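Local atomic coordinates of U4/U6 snRNA-associated-splicing factor PRP24 (Saccharomyces cerevisiae, PDB entry 4N0T), a protein that binds U6 snRNA and acts as a recycling factor of the spliceosome, annealing U6 with U4 snRNA. Residues Thr9-Lys14 and Ala51-Ala56; Ala63-Thr68 and Ile77-Leu82; Gly177-Ile182 and Cys223-Phe228; Leu185-Leu190 and Gly213-Ser218. One frame throughout, in Å; residues are numbered along the deposited sequence.

The four contacts form two pairs, each within one RNA recognition motif. Contacts 1 and 2 lie about 8 Å apart between centres and share a sheet: Leu12 N lies 2.8 Å from Ser80 O, a probable hydrogen bond, while Phe55 packs on Ala64. Contacts 3 and 4, with centres about 17 Å apart, belong to the third motif. Contact 4 is nested within the loop that contact 3 closes, and Leu190 CD1 reaches to 3.6 Å from Cys223 O. The two pairs occupy opposite sides of the chain's centre; contacts 1 and 3 are about 47 Å apart between centres. Contacts 3 and 4 touch the RNA, whereas nearest atoms of contacts 1 and 2 stay about 6 and 8 Å from it.

Contact 1: Thr9-Lys14 and Ala51-Ala56; sequences TTVLVK and ARIEFA
The Phe55 ring meets the neighbouring strand with its edge: Thr9 O and Val11 CG2 both lie near the ring plane, the latter 3.9 Å from CE2. One face of the ring is taken by Ile53 CG2 of its own strand, offset toward the rim. On the other side of the sheet the Arg52 guanidinium carries the methyl CG2 of Thr10 over one face, 3.7 Å above its plane. The arginine chain is extended from CG to NE, and NH2 lies 3.6 Å from Glu54 OE1 in a salt bridge within the strand; Asp132 holds Arg52 NE and Arg4 holds Glu54 OE2. On the face packed against the helices, shared with Val11 and Ala51, Val13 CG2 touches Ile53 CD1 at 3.9 Å. Backbone hydrogen bonds join the Val11-Ile53 and Val13-Ala51 pairs. At the end of the pairing, Thr9 OG1 (chi1 67°, between the backbone N and the carbonyl carbon) donates to Phe55 O over 2.7 Å. Antiparallel neighbours in a 2-3-1-5-4 sheet, these are the first and third strands of an RNA recognition motif; the face bearing Arg52 reaches the second such motif through Asp132.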
# COMPACT_ATOMS: atom_id res chain seq x y z
N THR A 9 -5.16 6.12 -22.79
CA THR A 9 -4.33 7.09 -23.48
C THR A 9 -2.87 6.67 -23.61
O THR A 9 -2.02 7.49 -23.95
CB THR A 9 -4.41 8.47 -22.81
OG1 THR A 9 -3.81 8.41 -21.51
CG2 THR A 9 -5.86 8.93 -22.69
N THR A 10 -2.59 5.40 -23.36
CA THR A 10 -1.20 4.93 -23.37
C THR A 10 -0.91 4.09 -24.62
O THR A 10 -1.71 3.22 -25.03
CB THR A 10 -0.88 4.10 -22.12
OG1 THR A 10 -1.15 4.90 -20.96
CG2 THR A 10 0.59 3.70 -22.10
N VAL A 11 0.23 4.36 -25.23
CA VAL A 11 0.65 3.59 -26.39
C VAL A 11 1.97 2.88 -26.11
O VAL A 11 2.75 3.30 -25.24
CB VAL A 11 0.80 4.45 -27.66
CG1 VAL A 11 -0.51 5.16 -27.96
CG2 VAL A 11 1.92 5.46 -27.49
N LEU A 12 2.21 1.83 -26.89
CA LEU A 12 3.43 1.06 -26.84
C LEU A 12 4.20 1.33 -28.13
O LEU A 12 3.60 1.28 -29.20
CB LEU A 12 3.08 -0.43 -26.79
CG LEU A 12 4.26 -1.41 -26.86
CD1 LEU A 12 5.10 -1.26 -25.63
CD2 LEU A 12 3.77 -2.85 -27.00
N VAL A 13 5.48 1.62 -28.01
CA VAL A 13 6.34 1.80 -29.18
C VAL A 13 7.36 0.67 -29.17
O VAL A 13 8.03 0.45 -28.16
CB VAL A 13 7.09 3.15 -29.16
CG1 VAL A 13 7.88 3.34 -30.45
CG2 VAL A 13 6.11 4.29 -28.99
N LYS A 14 7.46 -0.04 -30.29
CA LYS A 14 8.44 -1.12 -30.41
C LYS A 14 9.48 -0.78 -31.49
O LYS A 14 9.16 -0.10 -32.47
CB LYS A 14 7.75 -2.44 -30.75
CG LYS A 14 8.71 -3.60 -30.94
CD LYS A 14 7.99 -4.91 -31.14
CE LYS A 14 9.00 -6.06 -31.19
NZ LYS A 14 8.33 -7.37 -31.38
N ALA A 51 9.12 1.64 -25.75
CA ALA A 51 8.68 2.79 -24.95
C ALA A 51 7.20 2.68 -24.61
O ALA A 51 6.40 2.18 -25.40
CB ALA A 51 8.95 4.10 -25.69
N ARG A 52 6.85 3.14 -23.42
CA ARG A 52 5.47 3.32 -23.03
C ARG A 52 5.25 4.82 -22.96
O ARG A 52 6.01 5.53 -22.30
CB ARG A 52 5.23 2.69 -21.65
CG ARG A 52 3.89 3.01 -21.04
CD ARG A 52 3.83 2.45 -19.62
NE ARG A 52 2.53 2.67 -19.00
CZ ARG A 52 2.20 3.78 -18.36
NH1 ARG A 52 3.08 4.77 -18.26
NH2 ARG A 52 0.99 3.91 -17.82
N ILE A 53 4.23 5.32 -23.65
CA ILE A 53 3.94 6.75 -23.63
C ILE A 53 2.50 6.96 -23.20
O ILE A 53 1.56 6.50 -23.87
CB ILE A 53 4.19 7.43 -25.01
CG1 ILE A 53 5.60 7.13 -25.52
CG2 ILE A 53 3.99 8.95 -24.91
CD1 ILE A 53 5.82 7.60 -26.96
N GLU A 54 2.32 7.63 -22.07
CA GLU A 54 0.99 7.93 -21.58
C GLU A 54 0.66 9.37 -21.98
O GLU A 54 1.32 10.31 -21.52
CB GLU A 54 0.90 7.77 -20.07
CG GLU A 54 -0.49 8.06 -19.53
CD GLU A 54 -0.58 7.89 -18.03
OE1 GLU A 54 0.41 7.43 -17.41
OE2 GLU A 54 -1.64 8.23 -17.46
N PHE A 55 -0.33 9.54 -22.85
CA PHE A 55 -0.73 10.86 -23.32
C PHE A 55 -1.77 11.46 -22.39
O PHE A 55 -2.49 10.73 -21.72
CB PHE A 55 -1.26 10.79 -24.75
CG PHE A 55 -0.18 10.64 -25.77
CD1 PHE A 55 0.48 11.76 -26.27
CD2 PHE A 55 0.20 9.39 -26.22
CE1 PHE A 55 1.51 11.64 -27.20
CE2 PHE A 55 1.22 9.25 -27.14
CZ PHE A 55 1.88 10.38 -27.64
N ALA A 56 -1.83 12.79 -22.36
CA ALA A 56 -2.85 13.48 -21.57
C ALA A 56 -4.26 13.11 -22.04
O ALA A 56 -5.17 12.94 -21.23
CB ALA A 56 -2.65 14.97 -21.66

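Contact 2: Ala63-Thr68 and Ile77-Leu82; sequences AAITKT and IIVSHL
Ile65 and His81 meet at about a right angle, the methyl CD1 of Ile65 standing over the centre of the imidazole 3.3 Å from its centroid and 7° off the ring normal, a CH-pi contact. This is where the second helix of an RNA recognition motif, residues 58-65, lies against the last long strand of the motif, 75-81, in the alpha-beta sandwich. Beside it, Val79 points at the helix end: its CG1, anti to the backbone N, touches Ala64 O at 3.4 Å and Ile65 CG1 at 4.0 Å. An alanine in place of Ile65 would probably uncover this face of His81, leave the ring freer to turn and open a gap beside Val79 CG1.

Thr68, also in direct contact, ties the chain leaving the helix to the strand. Its OG1 lies anti to the backbone N (chi1 -166°) and accepts a nearly straight hydrogen bond from Val79 N, 3.0 Å long at 170°. Ile77 CD1 reaches back to Lys67 O at 3.7 Å.

One shell further out, Ile65 packs on Val11 of strand 10-16, while Ala64 and Lys67 touch Phe29, which places the helix end between the sheet and the first helix, 22-29. The type I turn from Ile65 to Thr68, with Thr68 N bonded to Ile65 O, probably helps to position Thr68 and Lys67. Within it, Thr66 OG1 donates back to a lone pair of Ala63 O, in the carbonyl plane and 2.6 Å away.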
# COMPACT_ATOMS: atom_id res chain seq x y z
N ALA A 63 -2.83 10.16 -32.41
CA ALA A 63 -1.81 10.80 -33.23
C ALA A 63 -0.49 10.02 -33.21
O ALA A 63 0.18 9.90 -34.23
CB ALA A 63 -1.60 12.23 -32.78
N ALA A 64 -0.12 9.51 -32.04
CA ALA A 64 1.11 8.72 -31.92
C ALA A 64 1.05 7.47 -32.80
O ALA A 64 2.04 7.10 -33.43
CB ALA A 64 1.37 8.34 -30.48
N ILE A 65 -0.11 6.84 -32.84
CA ILE A 65 -0.32 5.61 -33.59
C ILE A 65 -0.20 5.87 -35.10
O ILE A 65 0.14 4.95 -35.87
CB ILE A 65 -1.66 4.95 -33.20
CG1 ILE A 65 -1.54 4.40 -31.77
CG2 ILE A 65 -2.03 3.80 -34.12
CD1 ILE A 65 -2.87 3.99 -31.17
N THR A 66 -0.44 7.11 -35.53
CA THR A 66 -0.19 7.45 -36.94
C THR A 66 1.29 7.37 -37.30
O THR A 66 1.65 7.35 -38.49
CB THR A 66 -0.75 8.84 -37.36
OG1 THR A 66 0.05 9.89 -36.79
CG2 THR A 66 -2.21 9.00 -36.97
N LYS A 67 2.15 7.34 -36.29
CA LYS A 67 3.59 7.17 -36.53
C LYS A 67 4.00 5.72 -36.72
O LYS A 67 5.18 5.44 -36.90
CB LYS A 67 4.43 7.76 -35.38
CG LYS A 67 4.10 9.19 -35.01
CD LYS A 67 4.52 10.14 -36.10
CE LYS A 67 4.50 11.58 -35.61
NZ LYS A 67 4.99 12.49 -36.68
N THR A 68 3.05 4.79 -36.65
CA THR A 68 3.42 3.39 -36.78
C THR A 68 3.99 3.12 -38.17
O THR A 68 3.51 3.68 -39.17
CB THR A 68 2.27 2.45 -36.48
OG1 THR A 68 2.77 1.12 -36.31
CG2 THR A 68 1.20 2.47 -37.59
N ILE A 77 9.59 1.66 -36.65
CA ILE A 77 8.90 1.49 -35.36
C ILE A 77 7.48 0.98 -35.54
O ILE A 77 6.91 1.07 -36.63
CB ILE A 77 8.88 2.81 -34.53
CG1 ILE A 77 8.08 3.90 -35.25
CG2 ILE A 77 10.30 3.27 -34.22
CD1 ILE A 77 7.85 5.15 -34.42
N ILE A 78 6.91 0.43 -34.46
CA ILE A 78 5.52 0.01 -34.46
C ILE A 78 4.92 0.71 -33.26
O ILE A 78 5.50 0.69 -32.17
CB ILE A 78 5.38 -1.52 -34.33
CG1 ILE A 78 6.10 -2.22 -35.50
CG2 ILE A 78 3.91 -1.93 -34.32
CD1 ILE A 78 6.19 -3.73 -35.38
N VAL A 79 3.80 1.38 -33.48
CA VAL A 79 3.12 2.09 -32.40
C VAL A 79 1.70 1.55 -32.30
O VAL A 79 0.98 1.46 -33.30
CB VAL A 79 3.11 3.63 -32.63
CG1 VAL A 79 2.47 4.34 -31.43
CG2 VAL A 79 4.53 4.17 -32.89
N SER A 80 1.28 1.18 -31.08
CA SER A 80 -0.01 0.55 -30.91
C SER A 80 -0.63 0.96 -29.58
O SER A 80 0.09 1.40 -28.69
CB SER A 80 0.13 -0.97 -30.95
OG SER A 80 1.05 -1.40 -29.97
N HIS A 81 -1.94 0.82 -29.46
CA HIS A 81 -2.59 0.98 -28.16
C HIS A 81 -2.01 -0.05 -27.21
O HIS A 81 -1.84 -1.22 -27.57
CB HIS A 81 -4.11 0.76 -28.27
CG HIS A 81 -4.84 1.86 -28.98
ND1 HIS A 81 -4.96 3.13 -28.45
CD2 HIS A 81 -5.53 1.87 -30.15
CE1 HIS A 81 -5.68 3.88 -29.27
NE2 HIS A 81 -6.03 3.14 -30.31
N LEU A 82 -1.69 0.37 -25.99
CA LEU A 82 -1.23 -0.59 -24.99
C LEU A 82 -2.47 -1.27 -24.47
O LEU A 82 -3.31 -0.62 -23.85
CB LEU A 82 -0.49 0.09 -23.84
CG LEU A 82 0.11 -0.89 -22.82
CD1 LEU A 82 1.33 -1.59 -23.42
CD2 LEU A 82 0.48 -0.18 -21.52

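Contact 3: Gly177-Ile182 and Cys223-Phe228; sequences GREIMI and CAFMVF. With nucleotides of chain B.
Met181 and Phe225 lie side by side, pointing the same way. Met181 CG, anti to the backbone N (chi1 -174°), lies over one ring face, 4.0 Å from the Phe225 centroid, a CH-pi contact; the extended chain beyond it carries SD and CE on toward the RNA. SD stands obliquely to the ring, a Met-aromatic contact, and CE reaches Phe225 CZ at 3.6 Å. On the opposite face lies the base of C14 of chain B, its C2 3.3 Å above the plane, while A13 of chain B meets the ring edge and has its C5 3.5 Å from Met181 SD.

These are the two central strands of the third RNA recognition motif, where an aromatic side chain typically stacks on a base. Glu179 crosses Phe225 obliquely, carboxylate and ring planes 44° apart; its OE1 accepts from N4 of C14 of chain B at 2.8 Å and also bonds Thr174, and its OE2 lies 2.7 Å from N3 of C14 of chain B, probably sharing a proton.

On the helix-packed face of the sheet Ile180 runs alongside Met226. Arg178 NH1 donates to Phe228 O, which lies near the guanidinium plane, and forms a salt bridge with Glu206.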
# COMPACT_ATOMS: atom_id res chain seq x y z
N GLY A 177 -19.73 -1.94 6.40
CA GLY A 177 -20.58 -1.47 7.47
C GLY A 177 -21.47 -2.56 8.02
O GLY A 177 -22.57 -2.28 8.52
N ARG A 178 -21.02 -3.80 7.92
CA ARG A 178 -21.85 -4.93 8.37
C ARG A 178 -21.42 -5.51 9.70
O ARG A 178 -22.03 -6.46 10.19
CB ARG A 178 -21.83 -6.05 7.32
CG ARG A 178 -22.45 -5.65 6.01
CD ARG A 178 -22.62 -6.84 5.08
NE ARG A 178 -21.39 -7.34 4.48
CZ ARG A 178 -20.84 -8.52 4.77
NH1 ARG A 178 -21.39 -9.30 5.69
NH2 ARG A 178 -19.74 -8.92 4.15
N GLU A 179 -20.34 -4.97 10.28
CA GLU A 179 -19.80 -5.51 11.52
C GLU A 179 -20.03 -4.55 12.67
O GLU A 179 -19.64 -3.38 12.60
CB GLU A 179 -18.29 -5.80 11.39
CG GLU A 179 -17.71 -6.43 12.67
CD GLU A 179 -16.19 -6.60 12.62
OE1 GLU A 179 -15.51 -5.67 12.13
OE2 GLU A 179 -15.68 -7.66 13.05
N ILE A 180 -20.64 -5.04 13.74
CA ILE A 180 -20.80 -4.23 14.94
C ILE A 180 -19.78 -4.66 15.99
O ILE A 180 -19.31 -5.82 15.99
CB ILE A 180 -22.23 -4.29 15.53
CG1 ILE A 180 -22.62 -5.73 15.86
CG2 ILE A 180 -23.23 -3.66 14.55
CD1 ILE A 180 -23.88 -5.82 16.77
N MET A 181 -19.43 -3.73 16.86
CA MET A 181 -18.65 -4.04 18.05
C MET A 181 -19.54 -3.83 19.26
O MET A 181 -20.19 -2.79 19.40
CB MET A 181 -17.42 -3.14 18.15
CG MET A 181 -16.49 -3.53 19.30
SD MET A 181 -15.04 -2.43 19.40
CE MET A 181 -14.05 -3.33 20.55
N ILE A 182 -19.55 -4.82 20.13
CA ILE A 182 -20.31 -4.76 21.38
C ILE A 182 -19.28 -4.60 22.49
O ILE A 182 -18.34 -5.41 22.60
CB ILE A 182 -21.11 -6.05 21.57
CG1 ILE A 182 -22.02 -6.28 20.35
CG2 ILE A 182 -21.92 -6.00 22.87
CD1 ILE A 182 -22.45 -7.73 20.15
N CYS A 223 -15.39 -7.42 25.13
CA CYS A 223 -15.95 -7.02 23.85
C CYS A 223 -16.14 -8.20 22.92
O CYS A 223 -15.56 -9.27 23.12
CB CYS A 223 -15.07 -5.97 23.18
SG CYS A 223 -13.44 -6.58 22.69
N ALA A 224 -16.99 -8.00 21.91
CA ALA A 224 -17.26 -9.01 20.90
C ALA A 224 -17.62 -8.30 19.62
O ALA A 224 -18.07 -7.14 19.65
CB ALA A 224 -18.39 -9.92 21.35
N PHE A 225 -17.44 -8.98 18.50
CA PHE A 225 -17.79 -8.40 17.21
C PHE A 225 -18.78 -9.32 16.53
O PHE A 225 -18.71 -10.54 16.68
CB PHE A 225 -16.55 -8.29 16.33
CG PHE A 225 -15.53 -7.31 16.83
CD1 PHE A 225 -14.61 -7.66 17.81
CD2 PHE A 225 -15.46 -6.03 16.28
CE1 PHE A 225 -13.66 -6.75 18.25
CE2 PHE A 225 -14.51 -5.12 16.72
CZ PHE A 225 -13.60 -5.49 17.70
N MET A 226 -19.70 -8.73 15.79
CA MET A 226 -20.75 -9.49 15.15
C MET A 226 -20.94 -8.97 13.74
O MET A 226 -21.10 -7.76 13.51
CB MET A 226 -22.05 -9.36 15.96
CG MET A 226 -23.25 -10.04 15.30
SD MET A 226 -24.69 -9.94 16.40
CE MET A 226 -24.08 -10.73 17.88
N VAL A 227 -20.86 -9.88 12.77
CA VAL A 227 -21.05 -9.54 11.38
C VAL A 227 -22.42 -9.99 10.88
O VAL A 227 -22.77 -11.17 11.01
CB VAL A 227 -19.99 -10.21 10.52
CG1 VAL A 227 -20.27 -9.95 9.05
CG2 VAL A 227 -18.62 -9.69 10.90
N PHE A 228 -23.17 -9.05 10.31
CA PHE A 228 -24.49 -9.37 9.75
C PHE A 228 -24.37 -9.55 8.24
O PHE A 228 -23.49 -8.95 7.61
CB PHE A 228 -25.47 -8.24 10.02
CG PHE A 228 -25.88 -8.15 11.45
CD1 PHE A 228 -25.15 -7.37 12.34
CD2 PHE A 228 -27.02 -8.82 11.89
CE1 PHE A 228 -25.54 -7.28 13.68
CE2 PHE A 228 -27.42 -8.73 13.24
CZ PHE A 228 -26.67 -7.96 14.12
P C B 14 -7.19 -6.87 16.68
OP1 C B 14 -6.04 -6.87 17.63
OP2 C B 14 -6.98 -6.44 15.27
O5' C B 14 -7.82 -8.33 16.59
C5' C B 14 -8.05 -9.11 17.76
C4' C B 14 -9.37 -9.83 17.69
O4' C B 14 -10.44 -8.85 17.66
C3' C B 14 -9.62 -10.66 16.43
O3' C B 14 -9.05 -11.95 16.49
C2' C B 14 -11.13 -10.71 16.35
O2' C B 14 -11.65 -11.62 17.32
C1' C B 14 -11.49 -9.31 16.84
N1 C B 14 -11.75 -8.32 15.77
C2 C B 14 -12.92 -8.46 15.02
O2 C B 14 -13.65 -9.45 15.21
N3 C B 14 -13.23 -7.53 14.09
C4 C B 14 -12.43 -6.48 13.89
N4 C B 14 -12.82 -5.62 12.95
C5 C B 14 -11.23 -6.29 14.65
C6 C B 14 -10.95 -7.22 15.58
P A B 13 -7.26 -7.20 21.89
OP1 A B 13 -6.48 -8.35 21.35
OP2 A B 13 -6.73 -5.81 21.92
O5' A B 13 -8.64 -7.22 21.10
C5' A B 13 -9.34 -6.01 20.83
C4' A B 13 -9.54 -5.85 19.35
O4' A B 13 -10.56 -4.85 19.11
C3' A B 13 -8.30 -5.39 18.57
O3' A B 13 -8.37 -5.96 17.26
C2' A B 13 -8.55 -3.89 18.45
O2' A B 13 -7.84 -3.26 17.40
C1' A B 13 -10.05 -3.88 18.21
N9 A B 13 -10.75 -2.63 18.44
C8 A B 13 -10.78 -1.81 19.54
N7 A B 13 -11.59 -0.79 19.41
C5 A B 13 -12.14 -0.96 18.14
C6 A B 13 -13.07 -0.21 17.41
N6 A B 13 -13.64 0.91 17.87
N1 A B 13 -13.41 -0.67 16.18
C2 A B 13 -12.84 -1.78 15.73
N3 A B 13 -11.95 -2.57 16.32
C4 A B 13 -11.64 -2.09 17.54
P A B 12 -5.82 -4.36 27.87
OP1 A B 12 -5.34 -4.79 29.20
OP2 A B 12 -4.89 -3.65 26.94
O5' A B 12 -6.43 -5.65 27.16
C5' A B 12 -6.89 -5.60 25.82
C4' A B 12 -7.98 -6.61 25.59
O4' A B 12 -9.14 -6.23 26.36
C3' A B 12 -8.50 -6.74 24.16
O3' A B 12 -7.70 -7.60 23.38
C2' A B 12 -9.92 -7.29 24.36
O2' A B 12 -9.87 -8.70 24.48
C1' A B 12 -10.32 -6.68 25.71
N9 A B 12 -11.27 -5.55 25.60
C8 A B 12 -12.41 -5.39 26.35
N7 A B 12 -13.08 -4.30 26.07
C5 A B 12 -12.33 -3.70 25.06
C6 A B 12 -12.53 -2.52 24.34
N6 A B 12 -13.58 -1.71 24.52
N1 A B 12 -11.61 -2.19 23.40
C2 A B 12 -10.57 -3.00 23.23
N3 A B 12 -10.28 -4.14 23.84
C4 A B 12 -11.21 -4.45 24.77

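Contact 4: Leu185-Leu190 and Gly213-Ser218. With nucleotides of chain B.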
# COMPACT_ATOMS: atom_id res chain seq x y z
N LEU A 185 -19.47 -5.79 27.83
CA LEU A 185 -20.14 -7.00 28.30
C LEU A 185 -19.46 -7.46 29.58
O LEU A 185 -18.27 -7.22 29.77
CB LEU A 185 -19.99 -8.09 27.24
CG LEU A 185 -20.79 -7.91 25.94
CD1 LEU A 185 -20.19 -8.80 24.83
CD2 LEU A 185 -22.26 -8.26 26.16
N SER A 186 -20.19 -8.13 30.47
CA SER A 186 -19.53 -8.80 31.59
C SER A 186 -19.04 -10.16 31.09
O SER A 186 -19.48 -10.62 30.04
CB SER A 186 -20.52 -9.02 32.72
OG SER A 186 -21.62 -9.79 32.27
N THR A 187 -18.17 -10.81 31.85
CA THR A 187 -17.73 -12.16 31.48
C THR A 187 -18.91 -13.12 31.37
O THR A 187 -18.96 -13.95 30.47
CB THR A 187 -16.68 -12.74 32.43
OG1 THR A 187 -17.18 -12.69 33.77
CG2 THR A 187 -15.37 -11.97 32.35
N GLU A 188 -19.87 -13.00 32.28
CA GLU A 188 -21.07 -13.82 32.25
C GLU A 188 -21.84 -13.68 30.92
O GLU A 188 -22.40 -14.66 30.42
CB GLU A 188 -21.99 -13.51 33.45
CG GLU A 188 -23.49 -13.61 33.15
CD GLU A 188 -24.32 -13.89 34.40
OE1 GLU A 188 -24.28 -13.08 35.35
OE2 GLU A 188 -25.04 -14.92 34.41
N LEU A 189 -21.83 -12.48 30.35
CA LEU A 189 -22.59 -12.19 29.13
C LEU A 189 -21.78 -12.46 27.87
O LEU A 189 -22.32 -12.40 26.76
CB LEU A 189 -23.03 -10.72 29.12
CG LEU A 189 -24.04 -10.31 30.19
CD1 LEU A 189 -24.26 -8.81 30.13
CD2 LEU A 189 -25.36 -11.05 30.01
N LEU A 190 -20.49 -12.72 28.04
CA LEU A 190 -19.61 -12.97 26.90
C LEU A 190 -19.83 -14.39 26.42
O LEU A 190 -19.02 -15.29 26.67
CB LEU A 190 -18.15 -12.72 27.27
CG LEU A 190 -17.16 -12.69 26.10
CD1 LEU A 190 -17.43 -11.51 25.16
CD2 LEU A 190 -15.73 -12.66 26.59
N GLY A 213 -9.02 -14.73 25.73
CA GLY A 213 -8.32 -14.32 26.94
C GLY A 213 -9.13 -13.47 27.91
O GLY A 213 -8.65 -13.15 29.00
N GLN A 214 -10.34 -13.10 27.52
CA GLN A 214 -11.13 -12.16 28.32
C GLN A 214 -11.75 -12.76 29.58
O GLN A 214 -11.79 -12.12 30.64
CB GLN A 214 -12.22 -11.51 27.46
CG GLN A 214 -11.66 -10.81 26.21
CD GLN A 214 -12.73 -9.99 25.49
OE1 GLN A 214 -13.04 -8.86 25.90
NE2 GLN A 214 -13.29 -10.55 24.41
N LYS A 215 -12.25 -13.99 29.48
CA LYS A 215 -12.81 -14.67 30.64
C LYS A 215 -11.67 -15.18 31.49
O LYS A 215 -11.69 -15.12 32.72
CB LYS A 215 -13.66 -15.85 30.20
CG LYS A 215 -15.03 -15.47 29.68
CD LYS A 215 -15.72 -16.69 29.11
CE LYS A 215 -17.16 -16.37 28.79
NZ LYS A 215 -17.86 -17.51 28.13
N GLU A 216 -10.65 -15.66 30.79
CA GLU A 216 -9.51 -16.31 31.39
C GLU A 216 -8.73 -15.32 32.27
O GLU A 216 -8.16 -15.70 33.29
CB GLU A 216 -8.64 -16.93 30.28
CG GLU A 216 -9.39 -17.94 29.34
CD GLU A 216 -10.40 -17.29 28.36
OE1 GLU A 216 -10.49 -16.05 28.30
OE2 GLU A 216 -11.13 -18.03 27.65
N HIS A 217 -8.74 -14.05 31.88
CA HIS A 217 -8.12 -12.99 32.68
C HIS A 217 -9.13 -12.20 33.52
O HIS A 217 -8.78 -11.14 34.06
CB HIS A 217 -7.34 -12.04 31.78
CG HIS A 217 -6.09 -12.63 31.20
ND1 HIS A 217 -6.12 -13.61 30.23
CD2 HIS A 217 -4.79 -12.38 31.44
CE1 HIS A 217 -4.89 -13.94 29.90
NE2 HIS A 217 -4.06 -13.21 30.62
N SER A 218 -10.36 -12.69 33.63
CA SER A 218 -11.40 -12.04 34.43
C SER A 218 -11.55 -10.53 34.19
O SER A 218 -11.55 -9.73 35.13
CB SER A 218 -11.17 -12.30 35.93
OG SER A 218 -11.51 -13.63 36.27
P A B 12 -5.82 -4.36 27.87
OP1 A B 12 -5.34 -4.79 29.20
OP2 A B 12 -4.89 -3.65 26.94
O5' A B 12 -6.43 -5.65 27.16
C5' A B 12 -6.89 -5.60 25.82
C4' A B 12 -7.98 -6.61 25.59
O4' A B 12 -9.14 -6.23 26.36
C3' A B 12 -8.50 -6.74 24.16
O3' A B 12 -7.70 -7.60 23.38
C2' A B 12 -9.92 -7.29 24.36
O2' A B 12 -9.87 -8.70 24.48
C1' A B 12 -10.32 -6.68 25.71
N9 A B 12 -11.27 -5.55 25.60
C8 A B 12 -12.41 -5.39 26.35
N7 A B 12 -13.08 -4.30 26.07
C5 A B 12 -12.33 -3.70 25.06
C6 A B 12 -12.53 -2.52 24.34
N6 A B 12 -13.58 -1.71 24.52
N1 A B 12 -11.61 -2.19 23.40
C2 A B 12 -10.57 -3.00 23.23
N3 A B 12 -10.28 -4.14 23.84
C4 A B 12 -11.21 -4.45 24.77
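Leu190 and Gln214 make the close part of this contact, crossing at about a right angle with Leu190 CD2 3.8 Å from Gln214 CB. The leucine side chain also packs on Cys222 and Ile210. The amide of Gln214 is fixed at both ends: OE1 accepts from Cys223 N and NE2 donates to Pro211 O. Its CG and CD each lie 3.3 Å from O2' of A12 of chain B, so the side chain is wedged between Leu190 and the ribose. An alanine here would probably leave Cys223 N and Pro211 O without these mates and open a gap beside the A12 ribose of chain B.

The contact joins two loops of the third RNA recognition motif, the one leading from its first strand into its first helix and the one linking its second and third strands. Outward, toward solvent, the touch thins. Thr187 CG2 comes only within 4.0 Å of Gln214 O. The extended Lys215 chain passes Thr187 O, its CE 3.5 Å away, and ends in a weak hydrogen bond from NZ to Leu190 O at 2.9 Å. Within the exposed loop, His217 ND1 donates to a lone pair of Gly213 O; the same oxygen also accepts from His217 N.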